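Local coordinates for NTD biosynthesis operon protein NtdA (Bacillus subtilis subsp. subtilis, PDB 4K2B) that catalyses the reversible pyridoxal phosphate-dependent transfer of an amino group from glutamate to 3-dehydro-glucose 6-phosphate, giving kanosamine 6-phosphate for antibiotic biosynthesis, at residues Lys116-Ala121 with Ile258-Glu263; Lys12-Leu17 with Asn313-Leu318. All coordinates share one frame; numbering follows the deposited sequence.

Contact 1 of 2, residues Lys116-Ala121 with Ile258-Glu263; sequences KRYVIA and IATDNE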
# COMPACT_ATOMS: atom_id res chain seq x y z
N LYS B 116 0.66 -14.20 19.45
CA LYS B 116 1.67 -14.62 18.50
C LYS B 116 2.90 -13.77 18.74
O LYS B 116 2.79 -12.57 18.99
CB LYS B 116 1.17 -14.46 17.06
CG LYS B 116 0.16 -15.53 16.62
CD LYS B 116 0.77 -16.93 16.65
CE LYS B 116 -0.15 -17.96 16.00
NZ LYS B 116 0.58 -19.22 15.62
N ARG B 117 4.08 -14.39 18.69
CA ARG B 117 5.29 -13.68 19.07
C ARG B 117 5.66 -12.54 18.12
O ARG B 117 6.09 -11.48 18.56
CB ARG B 117 6.47 -14.64 19.22
CG ARG B 117 6.74 -15.03 20.66
CD ARG B 117 8.20 -15.40 20.88
NE ARG B 117 8.59 -16.57 20.09
CZ ARG B 117 8.37 -17.83 20.45
NH1 ARG B 117 7.75 -18.08 21.60
NH2 ARG B 117 8.76 -18.83 19.67
N TYR B 118 5.47 -12.76 16.83
CA TYR B 118 5.88 -11.78 15.84
C TYR B 118 4.74 -11.35 14.94
O TYR B 118 4.08 -12.18 14.30
CB TYR B 118 7.00 -12.36 14.99
CG TYR B 118 8.09 -12.93 15.85
CD1 TYR B 118 8.99 -12.09 16.51
CD2 TYR B 118 8.20 -14.30 16.05
CE1 TYR B 118 9.97 -12.60 17.31
CE2 TYR B 118 9.18 -14.82 16.86
CZ TYR B 118 10.07 -13.97 17.48
OH TYR B 118 11.06 -14.46 18.29
N VAL B 119 4.51 -10.05 14.88
CA VAL B 119 3.55 -9.52 13.94
C VAL B 119 4.24 -8.57 12.96
O VAL B 119 4.94 -7.63 13.37
CB VAL B 119 2.38 -8.81 14.64
CG1 VAL B 119 1.45 -8.17 13.62
CG2 VAL B 119 1.61 -9.80 15.51
N ILE B 120 4.06 -8.83 11.67
CA ILE B 120 4.59 -7.96 10.64
C ILE B 120 3.42 -7.27 9.92
O ILE B 120 2.70 -7.89 9.13
CB ILE B 120 5.46 -8.74 9.64
CG1 ILE B 120 6.66 -9.38 10.34
CG2 ILE B 120 5.98 -7.82 8.56
CD1 ILE B 120 6.44 -10.82 10.81
N ALA B 121 3.21 -5.99 10.23
CA ALA B 121 2.13 -5.24 9.60
C ALA B 121 2.48 -4.87 8.14
O ALA B 121 3.57 -4.35 7.86
CB ALA B 121 1.76 -4.01 10.42
N ILE B 258 0.96 -10.05 9.03
CA ILE B 258 1.40 -11.43 9.14
C ILE B 258 1.66 -11.75 10.61
O ILE B 258 2.33 -10.99 11.31
CB ILE B 258 2.70 -11.64 8.34
CG1 ILE B 258 2.47 -11.29 6.87
CG2 ILE B 258 3.23 -13.05 8.51
CD1 ILE B 258 3.75 -11.23 6.02
N ALA B 259 1.11 -12.86 11.10
CA ALA B 259 1.41 -13.29 12.47
C ALA B 259 2.02 -14.69 12.51
O ALA B 259 1.58 -15.61 11.80
CB ALA B 259 0.18 -13.20 13.36
N THR B 260 3.05 -14.84 13.35
CA THR B 260 3.77 -16.11 13.46
C THR B 260 4.51 -16.20 14.79
O THR B 260 4.81 -15.19 15.43
CB THR B 260 4.78 -16.28 12.31
OG1 THR B 260 5.25 -17.63 12.30
CG2 THR B 260 5.97 -15.31 12.46
N ASP B 261 4.79 -17.42 15.23
CA ASP B 261 5.53 -17.63 16.46
C ASP B 261 6.98 -17.94 16.13
O ASP B 261 7.85 -17.88 17.00
CB ASP B 261 4.91 -18.75 17.29
CG ASP B 261 3.71 -18.29 18.09
OD1 ASP B 261 3.66 -17.09 18.45
OD2 ASP B 261 2.81 -19.13 18.36
N ASN B 262 7.24 -18.29 14.88
CA ASN B 262 8.57 -18.68 14.44
C ASN B 262 9.42 -17.44 14.15
O ASN B 262 9.02 -16.60 13.34
CB ASN B 262 8.45 -19.59 13.22
CG ASN B 262 9.79 -20.11 12.73
OD1 ASN B 262 10.79 -19.39 12.70
ND2 ASN B 262 9.81 -21.36 12.32
N GLU B 263 10.58 -17.34 14.80
CA GLU B 263 11.43 -16.15 14.69
C GLU B 263 12.13 -16.01 13.33
O GLU B 263 12.14 -14.94 12.75
CB GLU B 263 12.48 -16.14 15.80
CG GLU B 263 13.21 -14.81 15.93
CD GLU B 263 14.68 -14.99 16.31
OE1 GLU B 263 15.16 -16.14 16.25
OE2 GLU B 263 15.33 -13.99 16.67
O HOH W 1 3.00 -19.59 14.14
O HOH W 2 0.47 -18.38 12.79
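D261 reaches back from the end of strand 256-260 to the turn before strand 118-122, where its carboxylate takes two neighbours. OD1 of D261 is met almost head-on by the backbone N of R117 at 2.7 Å, and OD2 forms a salt bridge with NZ of K116 at 3.5 Å. The K116 chain is bent at its second torsion (chi2 -63°) and crosses the D261 side chain at about a right angle, its CG resting on A259 CB. NZ is held further by the carbonyl O of G233 and by two waters, one shared with the backbone N of D261 and the other with A259 O.

The two strands pair antiparallel. Y118 and I120 form hydrogen-bonded pairs with T260 and I258, and V119 with A259 makes the non-hydrogen-bonded pair between them; Y118 N to T260 O measures 2.9 Å.

A chi1 of -50° swings the Y118 ring to the D261-E263 backbone, where D261 O lies at the ring edge, 3.3 Å from CE2 of Y118. CG of E263 comes within 3.2 Å of OH of Y118, and R117 CB covers part of one ring face. On the same sheet face, I120 and I258 meet CB to CB at 4.2 Å, covered by I270 and by A128 and I131 respectively.

This is the 118-122 edge of the seven-stranded sheet of an aspartate aminotransferase fold. An ammonium hydrogen-bonded to a carbonyl and two waters, with the carboxylate as a longer ionic partner, implies a polar, water-bridged junction at the strand ends, probably steadied by charge and replaced by apolar pairs further along the strands.

Contact 2 of 2, residues Lys12-Leu17 with Asn313-Leu318; sequences KENMSL and NNFKRL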
# COMPACT_ATOMS: atom_id res chain seq x y z
N LYS B 12 -15.48 -17.18 21.31
CA LYS B 12 -15.98 -18.04 22.39
C LYS B 12 -16.52 -17.22 23.56
O LYS B 12 -17.67 -17.40 23.98
CB LYS B 12 -14.87 -18.97 22.87
CG LYS B 12 -15.27 -19.91 24.00
CD LYS B 12 -14.08 -20.76 24.42
CE LYS B 12 -14.49 -21.87 25.38
NZ LYS B 12 -14.96 -21.33 26.69
N GLU B 13 -15.70 -16.32 24.08
CA GLU B 13 -16.12 -15.47 25.19
C GLU B 13 -17.29 -14.56 24.84
O GLU B 13 -18.10 -14.23 25.71
CB GLU B 13 -14.95 -14.63 25.72
CG GLU B 13 -13.90 -15.45 26.44
CD GLU B 13 -13.04 -16.26 25.50
OE1 GLU B 13 -12.69 -15.74 24.41
OE2 GLU B 13 -12.72 -17.42 25.83
N ASN B 14 -17.39 -14.15 23.58
CA ASN B 14 -18.53 -13.35 23.16
C ASN B 14 -19.82 -14.16 23.24
O ASN B 14 -20.88 -13.63 23.54
CB ASN B 14 -18.34 -12.81 21.74
CG ASN B 14 -17.52 -11.53 21.72
OD1 ASN B 14 -17.34 -10.88 22.75
ND2 ASN B 14 -17.03 -11.16 20.53
N MET B 15 -19.71 -15.45 22.97
CA MET B 15 -20.88 -16.30 22.96
C MET B 15 -21.49 -16.41 24.36
O MET B 15 -22.70 -16.33 24.52
CB MET B 15 -20.54 -17.69 22.41
CG MET B 15 -21.75 -18.58 22.27
SD MET B 15 -22.93 -17.92 21.06
CE MET B 15 -22.03 -18.24 19.55
N SER B 16 -20.64 -16.58 25.37
CA SER B 16 -21.13 -16.68 26.74
C SER B 16 -21.63 -15.32 27.24
O SER B 16 -22.63 -15.23 27.95
CB SER B 16 -20.05 -17.25 27.66
OG SER B 16 -18.94 -16.39 27.70
N LEU B 17 -20.91 -14.27 26.86
CA LEU B 17 -21.30 -12.90 27.16
C LEU B 17 -22.70 -12.63 26.61
O LEU B 17 -23.51 -11.96 27.25
CB LEU B 17 -20.31 -11.93 26.50
CG LEU B 17 -19.94 -10.61 27.17
CD1 LEU B 17 -20.07 -9.45 26.18
CD2 LEU B 17 -20.71 -10.33 28.45
N ASN B 313 -17.81 -4.16 18.58
CA ASN B 313 -18.33 -4.36 17.23
C ASN B 313 -18.52 -5.83 16.89
O ASN B 313 -19.52 -6.21 16.27
CB ASN B 313 -17.46 -3.65 16.19
CG ASN B 313 -17.73 -2.15 16.13
OD1 ASN B 313 -18.70 -1.68 16.72
ND2 ASN B 313 -16.89 -1.40 15.43
N ASN B 314 -17.57 -6.66 17.31
CA ASN B 314 -17.73 -8.09 17.12
C ASN B 314 -18.92 -8.64 17.91
O ASN B 314 -19.65 -9.52 17.44
CB ASN B 314 -16.43 -8.84 17.44
CG ASN B 314 -15.57 -9.07 16.21
OD1 ASN B 314 -15.68 -8.33 15.22
ND2 ASN B 314 -14.74 -10.10 16.25
N PHE B 315 -19.13 -8.10 19.11
CA PHE B 315 -20.28 -8.52 19.91
C PHE B 315 -21.61 -8.15 19.25
O PHE B 315 -22.55 -8.95 19.26
CB PHE B 315 -20.23 -7.93 21.33
CG PHE B 315 -21.41 -8.32 22.14
CD1 PHE B 315 -21.48 -9.59 22.72
CD2 PHE B 315 -22.49 -7.47 22.29
CE1 PHE B 315 -22.58 -9.97 23.45
CE2 PHE B 315 -23.61 -7.85 23.01
CZ PHE B 315 -23.65 -9.11 23.59
N LYS B 316 -21.68 -6.94 18.70
CA LYS B 316 -22.88 -6.50 18.01
C LYS B 316 -23.18 -7.34 16.76
O LYS B 316 -24.35 -7.53 16.41
CB LYS B 316 -22.80 -5.01 17.63
CG LYS B 316 -22.62 -4.07 18.82
CD LYS B 316 -22.55 -2.61 18.39
CE LYS B 316 -23.89 -2.09 17.93
NZ LYS B 316 -23.79 -0.69 17.43
N ARG B 317 -22.13 -7.84 16.10
CA ARG B 317 -22.31 -8.67 14.91
C ARG B 317 -22.94 -9.97 15.32
O ARG B 317 -23.85 -10.46 14.66
CB ARG B 317 -20.98 -8.96 14.20
CG ARG B 317 -20.44 -7.82 13.37
CD ARG B 317 -19.02 -8.15 12.84
NE ARG B 317 -18.48 -7.07 12.01
CZ ARG B 317 -18.74 -6.91 10.72
NH1 ARG B 317 -19.54 -7.78 10.09
NH2 ARG B 317 -18.23 -5.88 10.05
N LEU B 318 -22.44 -10.53 16.42
CA LEU B 318 -22.98 -11.75 17.01
C LEU B 318 -24.45 -11.61 17.39
O LEU B 318 -25.26 -12.48 17.09
CB LEU B 318 -22.16 -12.13 18.24
CG LEU B 318 -22.72 -13.26 19.10
CD1 LEU B 318 -22.81 -14.56 18.31
CD2 LEU B 318 -21.90 -13.45 20.39
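L318 and F315 of helix 310-327 meet N14, M15 and L17 of helix 11-20 in a helix-helix packing that joins the additional N-terminal domain of NtdA to its aminotransferase fold. The local axes cross at -60° and stay 10.1 Å apart at their closest. Side chains bridge the gap; no hydrogen bond runs between 12-17 and 313-318.

L318 puts its two methyls to different uses. CD2 of L318 lies 3.3 Å from N14 O and also reaches N14 CB, while CD1 meets CE of M15 at 4.0 Å. The M15 side chain starts out away from helix 310-327, but bends at chi2 (64°) and again at chi3 (72°) bring its methyl back across the leucine at about a right angle. F315, with CG anti to its backbone N, carries its ring toward the next turn of helix 11-20. There CD1 of L17 touches the ring at CD1 and CE1, 3.7 Å from F315 CD1, and N14 O lies near the ring plane at its edge. The amides of N14 and N314 are steeply turned against each other, and ND2 of N14 stands 3.9 Å from CB of N314.

Behind this first shell, W41 packs edge-to-face with F315, I51 and L55 of helix 51-55 also touch the phenylalanine, and L18 reaches both F315 and L318. F315 is thus packed against several elements of the N-terminal region. The amide of N314, whose CB is the part that N14 approaches, is held from the aminotransferase side: its OD1 accepts from ND2 of N248, and its ND2 donates to the carbonyl O of I227.

Contact 1 is nested along the chain inside the long loop that contact 2 closes: 12-17 comes first, then 116-121 and 258-263, and finally 313-318. Their centres lie about 25 Å apart, with about 14 Å between nearest atoms, and the two share no helix or strand. Contact 1 joins strands 118-122 and 256-260 within the seven-stranded sheet, whereas contact 2 seats a helix of the additional N-terminal domain on helix 310-327. One is therefore internal to the aminotransferase fold and the other adds a domain to it. Both lie near the active site: the side chain of I258 is about 8 Å from G125, and that of N314 about 10 Å from that of Q225; G125 and Q225 bind the pyridoxal phosphate.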